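Local coordinates for protein 2-dehydropantoate 2-reductase (PDB 3HN2) that probably catalyses the NADPH-dependent reduction of ketopantoate to pantoate, the second step of the branch that makes pantoate for pantothenate synthesis, at residues A[117-129]-A[140-152]. Numbering follows the deposited sequence.
Sequences GAERIIGGVAFLC and HLGAGRIILGEFL
The carbonyl O of G123 takes the backbone N-H of G149 at 2.7 Å, nearly straight (175°). CA of L148 adds a CA-H...O contact to the same oxygen at 3.5 Å. The N-H of G123 bonds back to O of G149, and V125 and I147 likewise exchange two backbone bonds. CG1 of V125 lies 3.7 Å from CB of I147, the side chains side by side. Strands 121-129 and 142-150 are antiparallel neighbours in the large mixed sheet of the Rossmann-type domain, where 121-129 also pairs with strand 98-101. Further along, O of F127 accepts from N of G144 at 2.8 Å, and F127 N donates to O of R145. G144 and R145 thus both face F127 in a G1 beta bulge. A side chain at G144 would run into the carbonyl O of A143, so this position calls for glycine. A second, classic bulge sets L141 and G142 opposite C129. NE2 of H140 reaches past it and donates to O of A143 at 2.9 Å, from above the carbonyl plane. With CG anti to the backbone N (chi1 161°), the H140 ring swings toward L128. Its edge atom CD2 meets CD2 of L128 at 3.6 Å, the side chains crossing at about a right angle. Y16 stacks on the ring. With H140 cut back to an alanine, O of A143 is likely to lose this donor, and CD2 of L128 its neighbour. At the far end, CB of A118 touches the F151 ring at its edge, 3.9 Å from CD2, and helix 108-115 also packs on F151.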
loop_
_atom_site.group_PDB
_atom_site.type_symbol
_atom_site.label_atom_id
_atom_site.label_comp_id
_atom_site.label_asym_id
_atom_site.label_seq_id
_atom_site.Cartn_x
_atom_site.Cartn_y
_atom_site.Cartn_z
ATOM N N GLY A 117 11.775 32.746 12.629
ATOM C CA GLY A 117 10.496 33.445 12.713
ATOM C C GLY A 117 9.363 32.502 12.376
ATOM O O GLY A 117 9.404 31.818 11.352
ATOM N N ALA A 118 8.350 32.469 13.239
ATOM C CA ALA A 118 7.248 31.510 13.126
ATOM C C ALA A 118 6.340 31.733 11.912
ATOM O O ALA A 118 5.727 30.791 11.419
ATOM C CB ALA A 118 6.434 31.482 14.413
ATOM N N GLU A 119 6.269 32.970 11.426
ATOM C CA GLU A 119 5.459 33.281 10.247
ATOM C C GLU A 119 6.179 32.987 8.923
ATOM O O GLU A 119 5.653 33.287 7.850
ATOM C CB GLU A 119 4.935 34.727 10.288
ATOM C CG GLU A 119 5.994 35.822 10.231
ATOM C CD GLU A 119 6.531 36.192 11.601
ATOM O OE1 GLU A 119 7.294 35.392 12.185
ATOM O OE2 GLU A 119 6.195 37.289 12.091
ATOM N N ARG A 120 7.372 32.399 9.007
ATOM C CA ARG A 120 8.125 31.964 7.828
ATOM C C ARG A 120 7.991 30.456 7.611
ATOM O O ARG A 120 8.283 29.956 6.527
ATOM C CB ARG A 120 9.617 32.309 7.957
ATOM C CG ARG A 120 9.937 33.651 8.609
ATOM C CD ARG A 120 11.443 33.890 8.664
ATOM N NE ARG A 120 11.906 34.692 7.534
ATOM C CZ ARG A 120 12.317 35.956 7.621
ATOM N NH1 ARG A 120 12.711 36.598 6.533
ATOM N NH2 ARG A 120 12.347 36.581 8.792
ATOM N N ILE A 121 7.539 29.740 8.636
ATOM C CA ILE A 121 7.678 28.281 8.674
ATOM C C ILE A 121 6.485 27.546 8.072
ATOM O O ILE A 121 5.336 27.805 8.423
ATOM C CB ILE A 121 7.996 27.777 10.116
ATOM C CG1 ILE A 121 9.177 28.552 10.716
ATOM C CG2 ILE A 121 8.275 26.273 10.151
ATOM C CD1 ILE A 121 10.462 28.576 9.872
ATOM N N ILE A 122 6.780 26.634 7.151
ATOM C CA ILE A 122 5.775 25.768 6.549
ATOM C C ILE A 122 6.177 24.300 6.770
ATOM O O ILE A 122 7.303 23.886 6.482
ATOM C CB ILE A 122 5.542 26.088 5.037
ATOM C CG1 ILE A 122 4.919 27.471 4.855
ATOM C CG2 ILE A 122 4.601 25.080 4.389
ATOM C CD1 ILE A 122 5.900 28.566 4.504
ATOM N N GLY A 123 5.253 23.526 7.314
ATOM C CA GLY A 123 5.496 22.119 7.536
ATOM C C GLY A 123 4.921 21.283 6.417
ATOM O O GLY A 123 3.759 21.452 6.027
ATOM N N GLY A 124 5.749 20.391 5.894
ATOM C CA GLY A 124 5.307 19.431 4.896
ATOM C C GLY A 124 5.538 18.019 5.389
ATOM O O GLY A 124 6.684 17.589 5.538
ATOM N N VAL A 125 4.456 17.306 5.684
ATOM C CA VAL A 125 4.564 15.863 5.931
ATOM C C VAL A 125 4.550 15.171 4.577
ATOM O O VAL A 125 3.553 15.207 3.854
ATOM C CB VAL A 125 3.511 15.304 6.954
ATOM C CG1 VAL A 125 2.202 16.017 6.849
ATOM C CG2 VAL A 125 3.317 13.788 6.806
ATOM N N ALA A 126 5.696 14.599 4.223
ATOM C CA ALA A 126 5.880 13.910 2.952
ATOM C C ALA A 126 5.897 12.408 3.173
ATOM O O ALA A 126 6.379 11.934 4.200
ATOM C CB ALA A 126 7.175 14.356 2.307
ATOM N N PHE A 127 5.362 11.659 2.218
ATOM C CA PHE A 127 5.437 10.202 2.278
ATOM C C PHE A 127 6.031 9.653 0.990
ATOM O O PHE A 127 5.397 9.690 -0.063
ATOM C CB PHE A 127 4.070 9.577 2.565
ATOM C CG PHE A 127 4.156 8.200 3.163
ATOM C CD1 PHE A 127 4.232 8.035 4.546
ATOM C CD2 PHE A 127 4.172 7.069 2.351
ATOM C CE1 PHE A 127 4.319 6.763 5.112
ATOM C CE2 PHE A 127 4.260 5.797 2.906
ATOM C CZ PHE A 127 4.332 5.643 4.289
ATOM N N LEU A 128 7.249 9.130 1.099
ATOM C CA LEU A 128 8.056 8.774 -0.059
ATOM C C LEU A 128 8.826 7.486 0.197
ATOM O O LEU A 128 9.381 7.298 1.280
ATOM C CB LEU A 128 9.058 9.898 -0.319
ATOM C CG LEU A 128 9.369 10.442 -1.713
ATOM C CD1 LEU A 128 10.419 11.520 -1.561
ATOM C CD2 LEU A 128 9.851 9.385 -2.685
ATOM N N CYS A 129 8.860 6.608 -0.803
ATOM C CA CYS A 129 9.733 5.431 -0.784
ATOM C C CYS A 129 10.937 5.709 -1.679
ATOM O O CYS A 129 10.808 5.739 -2.905
ATOM C CB CYS A 129 9.000 4.182 -1.281
ATOM S SG CYS A 129 7.435 3.822 -0.471
ATOM N N HIS A 140 13.410 6.539 -6.982
ATOM C CA HIS A 140 12.059 6.743 -6.463
ATOM C C HIS A 140 11.229 5.487 -6.689
ATOM O O HIS A 140 10.871 5.161 -7.822
ATOM C CB HIS A 140 11.416 7.967 -7.126
ATOM C CG HIS A 140 9.920 8.015 -7.019
ATOM N ND1 HIS A 140 9.097 7.987 -8.124
ATOM C CD2 HIS A 140 9.102 8.088 -5.942
ATOM C CE1 HIS A 140 7.836 8.047 -7.734
ATOM N NE2 HIS A 140 7.812 8.107 -6.414
ATOM N N LEU A 141 10.928 4.788 -5.598
ATOM C CA LEU A 141 10.304 3.464 -5.669
ATOM C C LEU A 141 8.783 3.491 -5.539
ATOM O O LEU A 141 8.112 2.512 -5.881
ATOM C CB LEU A 141 10.910 2.521 -4.617
ATOM C CG LEU A 141 12.436 2.437 -4.476
ATOM C CD1 LEU A 141 12.807 1.458 -3.365
ATOM C CD2 LEU A 141 13.126 2.058 -5.792
ATOM N N GLY A 142 8.247 4.604 -5.044
ATOM C CA GLY A 142 6.806 4.751 -4.856
ATOM C C GLY A 142 6.384 6.040 -4.176
ATOM O O GLY A 142 7.215 6.757 -3.614
ATOM N N ALA A 143 5.080 6.316 -4.245
ATOM C CA ALA A 143 4.426 7.445 -3.573
ATOM C C ALA A 143 5.069 8.803 -3.882
ATOM O O ALA A 143 5.505 9.035 -5.009
ATOM C CB ALA A 143 4.322 7.188 -2.061
ATOM N N GLY A 144 5.125 9.691 -2.894
ATOM C CA GLY A 144 5.768 10.988 -3.063
ATOM C C GLY A 144 4.867 12.142 -2.681
ATOM O O GLY A 144 5.269 13.301 -2.774
ATOM N N ARG A 145 3.650 11.820 -2.247
ATOM C CA ARG A 145 2.651 12.826 -1.889
ATOM C C ARG A 145 3.037 13.640 -0.650
ATOM O O ARG A 145 3.786 13.166 0.203
ATOM C CB ARG A 145 1.265 12.188 -1.734
ATOM C CG ARG A 145 1.116 11.234 -0.575
ATOM C CD ARG A 145 -0.339 10.831 -0.397
ATOM N NE ARG A 145 -0.567 10.199 0.900
ATOM C CZ ARG A 145 -0.878 10.857 2.016
ATOM N NH1 ARG A 145 -1.005 12.177 2.009
ATOM N NH2 ARG A 145 -1.063 10.189 3.145
ATOM N N ILE A 146 2.555 14.882 -0.583
ATOM C CA ILE A 146 2.916 15.811 0.491
ATOM C C ILE A 146 1.659 16.491 1.048
ATOM O O ILE A 146 0.778 16.889 0.284
ATOM C CB ILE A 146 3.918 16.910 -0.007
ATOM C CG1 ILE A 146 5.185 16.300 -0.614
ATOM C CG2 ILE A 146 4.317 17.877 1.127
ATOM C CD1 ILE A 146 6.159 17.333 -1.176
ATOM N N ILE A 147 1.575 16.624 2.371
ATOM C CA ILE A 147 0.537 17.443 2.998
ATOM C C ILE A 147 1.183 18.714 3.587
ATOM O O ILE A 147 2.074 18.628 4.437
ATOM C CB ILE A 147 -0.244 16.673 4.094
ATOM C CG1 ILE A 147 -0.621 15.259 3.626
ATOM C CG2 ILE A 147 -1.501 17.446 4.510
ATOM C CD1 ILE A 147 -1.182 14.382 4.735
ATOM N N LEU A 148 0.725 19.880 3.128
ATOM C CA LEU A 148 1.320 21.179 3.505
ATOM C C LEU A 148 0.530 21.932 4.573
ATOM O O LEU A 148 -0.653 22.223 4.396
ATOM C CB LEU A 148 1.477 22.082 2.274
ATOM C CG LEU A 148 2.520 21.711 1.216
ATOM C CD1 LEU A 148 2.573 22.725 0.115
ATOM C CD2 LEU A 148 3.899 21.502 1.826
ATOM N N GLY A 149 1.192 22.242 5.681
ATOM C CA GLY A 149 0.593 23.066 6.728
ATOM C C GLY A 149 1.467 24.254 7.111
ATOM O O GLY A 149 2.690 24.210 6.997
ATOM N N GLU A 150 0.847 25.329 7.568
ATOM C CA GLU A 150 1.634 26.428 8.113
ATOM C C GLU A 150 1.745 26.290 9.622
ATOM O O GLU A 150 0.761 25.964 10.297
ATOM C CB GLU A 150 1.070 27.789 7.712
ATOM C CG GLU A 150 -0.419 27.959 7.896
ATOM C CD GLU A 150 -0.903 29.344 7.515
ATOM O OE1 GLU A 150 -2.131 29.547 7.554
ATOM O OE2 GLU A 150 -0.072 30.225 7.187
ATOM N N PHE A 151 2.954 26.495 10.139
ATOM C CA PHE A 151 3.185 26.463 11.575
ATOM C C PHE A 151 2.349 27.528 12.301
ATOM O O PHE A 151 1.542 27.199 13.166
ATOM C CB PHE A 151 4.672 26.611 11.897
ATOM C CG PHE A 151 4.968 26.609 13.369
ATOM C CD1 PHE A 151 4.830 25.436 14.114
ATOM C CD2 PHE A 151 5.373 27.779 14.017
ATOM C CE1 PHE A 151 5.091 25.423 15.476
ATOM C CE2 PHE A 151 5.638 27.777 15.384
ATOM C CZ PHE A 151 5.501 26.596 16.117
ATOM N N LEU A 152 2.537 28.793 11.937
ATOM C CA LEU A 152 1.670 29.855 12.429
ATOM C C LEU A 152 0.517 30.001 11.437
ATOM O O LEU A 152 0.748 30.244 10.252
ATOM C CB LEU A 152 2.448 31.164 12.593
ATOM C CG LEU A 152 2.250 32.007 13.866
ATOM C CD1 LEU A 152 1.074 32.973 13.732
ATOM C CD2 LEU A 152 2.130 31.145 15.131
#